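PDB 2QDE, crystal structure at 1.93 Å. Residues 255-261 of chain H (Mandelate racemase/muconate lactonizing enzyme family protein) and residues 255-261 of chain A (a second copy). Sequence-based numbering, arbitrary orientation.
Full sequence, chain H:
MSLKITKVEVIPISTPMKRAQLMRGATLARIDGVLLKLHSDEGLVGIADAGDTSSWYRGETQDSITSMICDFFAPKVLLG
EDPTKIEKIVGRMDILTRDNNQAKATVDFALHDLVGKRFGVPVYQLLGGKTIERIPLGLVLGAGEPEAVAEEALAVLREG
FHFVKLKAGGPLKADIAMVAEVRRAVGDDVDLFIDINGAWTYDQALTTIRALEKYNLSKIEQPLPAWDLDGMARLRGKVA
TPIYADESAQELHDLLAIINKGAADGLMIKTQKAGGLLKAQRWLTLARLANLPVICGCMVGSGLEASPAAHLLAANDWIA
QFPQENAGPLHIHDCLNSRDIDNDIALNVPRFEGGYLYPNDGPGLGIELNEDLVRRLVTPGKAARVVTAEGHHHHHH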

# COMPACT_ATOMS: atom_id res chain seq x y z
N LEU H 255 -5.82 -18.49 -1.76
CA LEU H 255 -4.81 -18.57 -0.71
C LEU H 255 -3.84 -17.41 -0.79
O LEU H 255 -3.41 -16.88 0.23
CB LEU H 255 -4.06 -19.91 -0.77
CG LEU H 255 -4.72 -21.08 -0.02
CD1 LEU H 255 -6.08 -21.38 -0.60
CD2 LEU H 255 -3.83 -22.31 -0.10
N LEU H 256 -3.50 -17.00 -2.01
CA LEU H 256 -2.58 -15.87 -2.19
C LEU H 256 -3.26 -14.62 -1.63
O LEU H 256 -2.65 -13.84 -0.90
CB LEU H 256 -2.25 -15.67 -3.67
CG LEU H 256 -1.39 -14.45 -4.00
CD1 LEU H 256 -0.05 -14.55 -3.29
CD2 LEU H 256 -1.20 -14.35 -5.51
N ALA H 257 -4.53 -14.45 -1.98
CA ALA H 257 -5.29 -13.30 -1.51
C ALA H 257 -5.38 -13.30 0.01
O ALA H 257 -5.27 -12.26 0.65
CB ALA H 257 -6.69 -13.31 -2.13
N ILE H 258 -5.57 -14.48 0.59
CA ILE H 258 -5.66 -14.61 2.03
C ILE H 258 -4.37 -14.20 2.74
O ILE H 258 -4.40 -13.42 3.68
CB ILE H 258 -6.05 -16.05 2.46
CG1 ILE H 258 -7.52 -16.31 2.10
CG2 ILE H 258 -5.85 -16.24 3.95
CD1 ILE H 258 -7.97 -17.73 2.33
N ILE H 259 -3.22 -14.71 2.30
CA ILE H 259 -2.00 -14.33 2.99
C ILE H 259 -1.68 -12.85 2.75
O ILE H 259 -1.23 -12.16 3.66
CB ILE H 259 -0.79 -15.23 2.60
CG1 ILE H 259 0.09 -14.55 1.56
CG2 ILE H 259 -1.26 -16.59 2.11
CD1 ILE H 259 1.35 -13.99 2.16
N ASN H 260 -1.93 -12.35 1.54
CA ASN H 260 -1.66 -10.93 1.25
C ASN H 260 -2.48 -9.98 2.13
O ASN H 260 -1.98 -8.95 2.57
CB ASN H 260 -1.94 -10.60 -0.22
CG ASN H 260 -0.80 -11.01 -1.14
OD1 ASN H 260 0.32 -11.27 -0.70
ND2 ASN H 260 -1.09 -11.05 -2.44
N LYS H 261 -3.74 -10.32 2.37
CA LYS H 261 -4.61 -9.48 3.18
C LYS H 261 -4.60 -9.81 4.67
O LYS H 261 -5.26 -9.12 5.45
CB LYS H 261 -6.05 -9.56 2.67
CG LYS H 261 -6.26 -9.00 1.28
CD LYS H 261 -7.73 -9.06 0.90
CE LYS H 261 -7.98 -8.48 -0.48
NZ LYS H 261 -7.63 -7.03 -0.55
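Chain A 255-261: LLAIINK

Chain A meets chain H helix to helix, with the same turn of the same protein facing its own copy. In both chains the backbone is helical, continuing a helix that begins earlier in the sequence; phi and psi of residues 255 to 260 stay between -61 and -73° and between -33 and -49°. The backbone hydrogen bonds agree: N260(A) N donates to L256(A) O at 2.9 Å, and N260(H) N to L256(H) O at 2.9 Å, the i to i+4 pattern that puts residues 256 and 260 one turn apart on the same side of each helix.

The N-to-C directions differ by 82°, a signed crossing angle of -82°, so chain A runs nearly at right angles across chain H. The axes come no closer than 12.7 Å. That spacing is too wide for backbones to touch, and the gap is bridged by side chains. The pairing is twofold-like, with L256 and N260 each nearest their own copy: L256(H) CA lies 8.8 Å from L256(A) CA, and N260(H) CA lies 8.6 Å from N260(A) CA.

The leucines form the central bumps. In both, CA-to-CB points sideways to the other helix, yet the t, p rotamer (chi1 175° in H, 172° in A) brings the end of the side chain nearer. L256(H) CD1 reaches L256(A) CD1 at 3.7 Å, a methyl-to-methyl van der Waals contact. The second methyl of each leucine abuts the isoleucine of the other chain: L256(H) CD2 packs on I259(A) CD1 at 3.7 Å, and I259(H) CD1 on L256(A) CD2 at 3.8 Å. Each leucine tip thus fits between the leucine and isoleucine tips opposite. In I259(H) and I259(A) the CA-to-CB bond points toward the partner helix, with chi1 of 100° and 94°, between the usual wells.

N260(H) and N260(A) border this apolar patch. The asparagines approach one another, with N260(H) OD1 modelled 3.3 Å from N260(A) OD1, but both amides are probably turned over in the model, so the identity of the facing atoms remains open.

The contact is small, burying 194 Å² over both sides, and the leucines have the largest shares of any residue, 43 Å² on L256(H) and 46 Å² on L256(A). L255(H), A257(H), I258(H), K261(H) and their counterparts L255(A), A257(A), I258(A), K261(A) have none of their area covered, and their side chains stay at least 9.2 Å from the other stretch. The match therefore rests on one narrow face of each helix, repeated in nearly the same form by both copies.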

# COMPACT_ATOMS: atom_id res chain seq x y z
N LEU A 255 9.72 -16.12 -4.70
CA LEU A 255 8.71 -16.08 -5.75
C LEU A 255 7.51 -15.25 -5.30
O LEU A 255 6.93 -14.51 -6.10
CB LEU A 255 8.27 -17.51 -6.12
CG LEU A 255 9.09 -18.27 -7.18
CD1 LEU A 255 10.58 -18.19 -6.87
CD2 LEU A 255 8.64 -19.72 -7.21
N LEU A 256 7.15 -15.37 -4.03
CA LEU A 256 6.03 -14.60 -3.48
C LEU A 256 6.37 -13.12 -3.54
O LEU A 256 5.56 -12.30 -3.99
CB LEU A 256 5.76 -15.01 -2.03
CG LEU A 256 4.73 -14.15 -1.29
CD1 LEU A 256 3.41 -14.15 -2.05
CD2 LEU A 256 4.54 -14.67 0.12
N ALA A 257 7.57 -12.77 -3.10
CA ALA A 257 8.00 -11.37 -3.12
C ALA A 257 8.05 -10.86 -4.55
O ALA A 257 7.73 -9.70 -4.82
CB ALA A 257 9.36 -11.22 -2.44
N ILE A 258 8.44 -11.73 -5.48
CA ILE A 258 8.52 -11.32 -6.88
C ILE A 258 7.16 -10.96 -7.44
O ILE A 258 7.02 -9.95 -8.13
CB ILE A 258 9.16 -12.42 -7.75
CG1 ILE A 258 10.66 -12.53 -7.43
CG2 ILE A 258 8.97 -12.09 -9.23
CD1 ILE A 258 11.36 -13.69 -8.12
N ILE A 259 6.14 -11.77 -7.17
CA ILE A 259 4.83 -11.45 -7.70
C ILE A 259 4.23 -10.25 -6.95
O ILE A 259 3.53 -9.43 -7.55
CB ILE A 259 3.86 -12.67 -7.68
CG1 ILE A 259 3.02 -12.68 -6.41
CG2 ILE A 259 4.63 -13.97 -7.78
CD1 ILE A 259 1.62 -12.18 -6.66
N ASN A 260 4.53 -10.12 -5.66
CA ASN A 260 4.00 -9.00 -4.88
C ASN A 260 4.60 -7.67 -5.30
O ASN A 260 3.91 -6.66 -5.34
CB ASN A 260 4.23 -9.20 -3.38
CG ASN A 260 3.31 -10.26 -2.79
OD1 ASN A 260 2.21 -10.47 -3.28
ND2 ASN A 260 3.77 -10.90 -1.72
N LYS A 261 5.90 -7.66 -5.59
CA LYS A 261 6.57 -6.44 -5.99
C LYS A 261 6.52 -6.20 -7.50
O LYS A 261 6.94 -5.15 -7.98
CB LYS A 261 8.04 -6.47 -5.54
CG LYS A 261 8.25 -6.51 -4.03
CD LYS A 261 9.73 -6.56 -3.70
CE LYS A 261 10.00 -6.62 -2.19
NZ LYS A 261 9.59 -5.36 -1.49